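Local coordinates for restriction endonuclease (Mycobacterium sp., PDB 4F0Q), which is a modification-dependent restriction endonuclease that cleaves DNA containing methylated cytosine and assembles as a tetramer, at residues Asp78-Arg82 and Glu148-Leu152. Sequence-based numbering, arbitrary orientation.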
ATOM      1  N   ASP A  78     -17.192 -43.044  14.980  1.00 27.82           N
ATOM      2  CA  ASP A  78     -15.800 -42.680  15.211  1.00 27.37           C
ATOM      3  C   ASP A  78     -15.635 -41.900  16.510  1.00 29.86           C
ATOM      4  O   ASP A  78     -14.804 -42.245  17.351  1.00 32.91           O
ATOM      5  CB  ASP A  78     -15.254 -41.876  14.027  1.00 28.64           C
ATOM      6  CG  ASP A  78     -16.152 -40.714  13.643  1.00 29.35           C
ATOM      7  OD1 ASP A  78     -17.355 -40.751  13.979  1.00 30.63           O
ATOM      8  OD2 ASP A  78     -15.655 -39.763  13.003  1.00 28.26           O
ATOM      9  N   ARG A  79     -16.435 -40.850  16.666  1.00 29.72           N
ATOM     10  CA  ARG A  79     -16.382 -40.003  17.850  1.00 25.55           C
ATOM     11  C   ARG A  79     -17.598 -39.089  17.917  1.00 30.85           C
ATOM     12  O   ARG A  79     -18.376 -39.002  16.966  1.00 29.95           O
ATOM     13  CB  ARG A  79     -15.100 -39.167  17.856  1.00 26.31           C
ATOM     14  CG  ARG A  79     -14.875 -38.348  16.594  1.00 25.56           C
ATOM     15  CD  ARG A  79     -13.537 -38.692  15.962  1.00 27.64           C
ATOM     16  NE  ARG A  79     -12.994 -37.590  15.173  1.00 30.41           N
ATOM     17  CZ  ARG A  79     -13.030 -37.524  13.846  1.00 28.97           C
ATOM     18  NH1 ARG A  79     -13.585 -38.502  13.145  1.00 31.08           N
ATOM     19  NH2 ARG A  79     -12.508 -36.478  13.219  1.00 24.92           N
ATOM     20  N   SER A  80     -17.755 -38.411  19.047  1.00 32.01           N
ATOM     21  CA  SER A  80     -18.853 -37.472  19.230  1.00 31.90           C
ATOM     22  C   SER A  80     -18.547 -36.166  18.503  1.00 28.13           C
ATOM     23  O   SER A  80     -17.382 -35.799  18.341  1.00 30.01           O
ATOM     24  CB  SER A  80     -19.084 -37.212  20.719  1.00 33.59           C
ATOM     25  OG  SER A  80     -20.236 -36.414  20.925  1.00 37.35           O
ATOM     26  N   ARG A  81     -19.588 -35.468  18.062  1.00 29.21           N
ATOM     27  CA  ARG A  81     -19.400 -34.245  17.289  1.00 24.86           C
ATOM     28  C   ARG A  81     -20.590 -33.290  17.377  1.00 19.99           C
ATOM     29  O   ARG A  81     -21.738 -33.716  17.501  1.00 17.16           O
ATOM     30  CB  ARG A  81     -19.129 -34.582  15.820  1.00 19.81           C
ATOM     31  CG  ARG A  81     -20.330 -35.168  15.093  1.00 19.10           C
ATOM     32  CD  ARG A  81     -20.059 -35.356  13.612  1.00 17.59           C
ATOM     33  NE  ARG A  81     -21.233 -35.860  12.907  1.00 19.49           N
ATOM     34  CZ  ARG A  81     -21.537 -37.148  12.787  1.00 20.29           C
ATOM     35  NH1 ARG A  81     -20.750 -38.069  13.328  1.00 20.71           N
ATOM     36  NH2 ARG A  81     -22.626 -37.517  12.128  1.00 19.60           N
ATOM     37  N   ARG A  82     -20.300 -31.996  17.308  1.00 21.92           N
ATOM     38  CA  ARG A  82     -21.339 -30.979  17.230  1.00 21.98           C
ATOM     39  C   ARG A  82     -21.720 -30.776  15.766  1.00 18.52           C
ATOM     40  O   ARG A  82     -20.878 -30.421  14.940  1.00 15.11           O
ATOM     41  CB  ARG A  82     -20.848 -29.664  17.836  1.00 22.53           C
ATOM     42  CG  ARG A  82     -21.948 -28.651  18.108  1.00 22.23           C
ATOM     43  CD  ARG A  82     -22.724 -29.000  19.369  1.00 29.01           C
ATOM     44  NE  ARG A  82     -21.862 -29.027  20.548  1.00 27.48           N
ATOM     45  CZ  ARG A  82     -22.303 -29.164  21.794  1.00 30.20           C
ATOM     46  NH1 ARG A  82     -23.602 -29.284  22.029  1.00 36.42           N
ATOM     47  NH2 ARG A  82     -21.445 -29.178  22.806  1.00 27.42           N
ATOM     48  N   GLU A 148      -8.370 -34.184  10.707  1.00 18.47           N
ATOM     49  CA  GLU A 148      -9.241 -34.994  11.545  1.00 18.46           C
ATOM     50  C   GLU A 148     -10.010 -34.134  12.546  1.00 21.84           C
ATOM     51  O   GLU A 148     -11.167 -34.414  12.860  1.00 19.93           O
ATOM     52  CB  GLU A 148      -8.425 -36.055  12.283  1.00 22.42           C
ATOM     53  CG  GLU A 148      -9.250 -37.214  12.805  1.00 30.16           C
ATOM     54  CD  GLU A 148      -9.794 -38.085  11.690  1.00 28.07           C
ATOM     55  OE1 GLU A 148      -9.099 -38.242  10.664  1.00 31.73           O
ATOM     56  OE2 GLU A 148     -10.918 -38.608  11.837  1.00 32.24           O
ATOM     57  N   GLU A 149      -9.359 -33.088  13.047  1.00 21.87           N
ATOM     58  CA  GLU A 149     -10.003 -32.175  13.985  1.00 15.25           C
ATOM     59  C   GLU A 149     -10.986 -31.255  13.270  1.00 15.94           C
ATOM     60  O   GLU A 149     -12.052 -30.943  13.798  1.00 17.12           O
ATOM     61  CB  GLU A 149      -8.961 -31.348  14.742  1.00 16.03           C
ATOM     62  CG  GLU A 149      -8.106 -32.158  15.703  1.00 16.89           C
ATOM     63  CD  GLU A 149      -7.156 -31.295  16.509  1.00 16.75           C
ATOM     64  OE1 GLU A 149      -7.106 -30.071  16.266  1.00 17.08           O
ATOM     65  OE2 GLU A 149      -6.458 -31.843  17.389  1.00 21.85           O
ATOM     66  N   ARG A 150     -10.621 -30.829  12.064  1.00 20.91           N
ATOM     67  CA  ARG A 150     -11.460 -29.925  11.285  1.00 17.43           C
ATOM     68  C   ARG A 150     -12.712 -30.620  10.756  1.00 13.51           C
ATOM     69  O   ARG A 150     -13.701 -29.967  10.425  1.00 13.93           O
ATOM     70  CB  ARG A 150     -10.662 -29.303  10.137  1.00 16.12           C
ATOM     71  CG  ARG A 150      -9.540 -28.387  10.602  1.00 14.88           C
ATOM     72  CD  ARG A 150      -8.877 -27.670   9.439  1.00 15.27           C
ATOM     73  NE  ARG A 150      -8.107 -28.574   8.591  1.00 14.91           N
ATOM     74  CZ  ARG A 150      -6.834 -28.893   8.801  1.00 13.60           C
ATOM     75  NH1 ARG A 150      -6.184 -28.385   9.839  1.00 14.06           N
ATOM     76  NH2 ARG A 150      -6.211 -29.721   7.976  1.00 16.75           N
ATOM     77  N   LEU A 151     -12.663 -31.946  10.683  1.00 17.88           N
ATOM     78  CA  LEU A 151     -13.820 -32.739  10.280  1.00 17.94           C
ATOM     79  C   LEU A 151     -14.944 -32.613  11.302  1.00 18.26           C
ATOM     80  O   LEU A 151     -16.120 -32.745  10.966  1.00 17.50           O
ATOM     81  CB  LEU A 151     -13.432 -34.211  10.119  1.00 18.29           C
ATOM     82  CG  LEU A 151     -12.731 -34.623   8.824  1.00 17.39           C
ATOM     83  CD1 LEU A 151     -12.129 -36.012   8.960  1.00 20.82           C
ATOM     84  CD2 LEU A 151     -13.710 -34.582   7.667  1.00 19.28           C
ATOM     85  N   LEU A 152     -14.567 -32.352  12.550  1.00 20.94           N
ATOM     86  CA  LEU A 152     -15.518 -32.269  13.653  1.00 15.20           C
ATOM     87  C   LEU A 152     -16.100 -30.868  13.812  1.00 14.44           C
ATOM     88  O   LEU A 152     -17.129 -30.692  14.464  1.00 16.94           O
ATOM     89  CB  LEU A 152     -14.844 -32.688  14.959  1.00 18.34           C
ATOM     90  CG  LEU A 152     -14.263 -34.100  15.003  1.00 18.41           C
ATOM     91  CD1 LEU A 152     -13.491 -34.316  16.295  1.00 19.44           C
ATOM     92  CD2 LEU A 152     -15.374 -35.125  14.862  1.00 22.71           C
TER
HETATM   93  O   HOH W   1     -17.771 -30.912  17.206  1.00 20.81           O
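The guanidinium of Arg79 lies between Leu152 and Glu148, with the leucine on one face and the carboxylate on the other. Leu152 CD2 sits 3.2 Å above the guanidinium plane, displaced toward its rim and 3.4 Å from Arg79 NE. From the opposite face Glu148 OE2 makes a salt bridge to Arg79 NH1 (3.0 Å), the carboxylate and guanidinium planes being turned 43° apart. Arg79 NH2 also approaches the backbone Glu148 O, but 2.5 Å and 119° at the hydrogen make the geometry of this bond doubtful. A bend at chi2 (-123°) of Arg79 swings the guanidinium across the leucine methyls. Arg79 NH1 and Asp78 OD2 are modelled 2.4 Å apart, doubtfully close for a salt bridge, though the pairing of charges is consistent with a network of Asp78, Arg79 and Glu148. The positive charge of Arg79 probably eases the proximity of Asp78 OD2 and Glu148 OE2, 5.0 Å apart. Leu152 CD2 also packs on Arg81 CB (3.9 Å), whereas the polar end of Arg81 turns away to bond the backbone oxygens of Arg227 and Leu232. A water connects the backbones, accepting from Arg82 N and donating to Leu152 O, and Arg227 bonds Arg82 O and Leu152 O. Within the AspBHI-type N-terminal region, the contact thus joins the 74-75/80-81 hairpin to helix 147-150 and to Leu151 and Leu152, with helix 243-251 packing against Arg150 and Leu151.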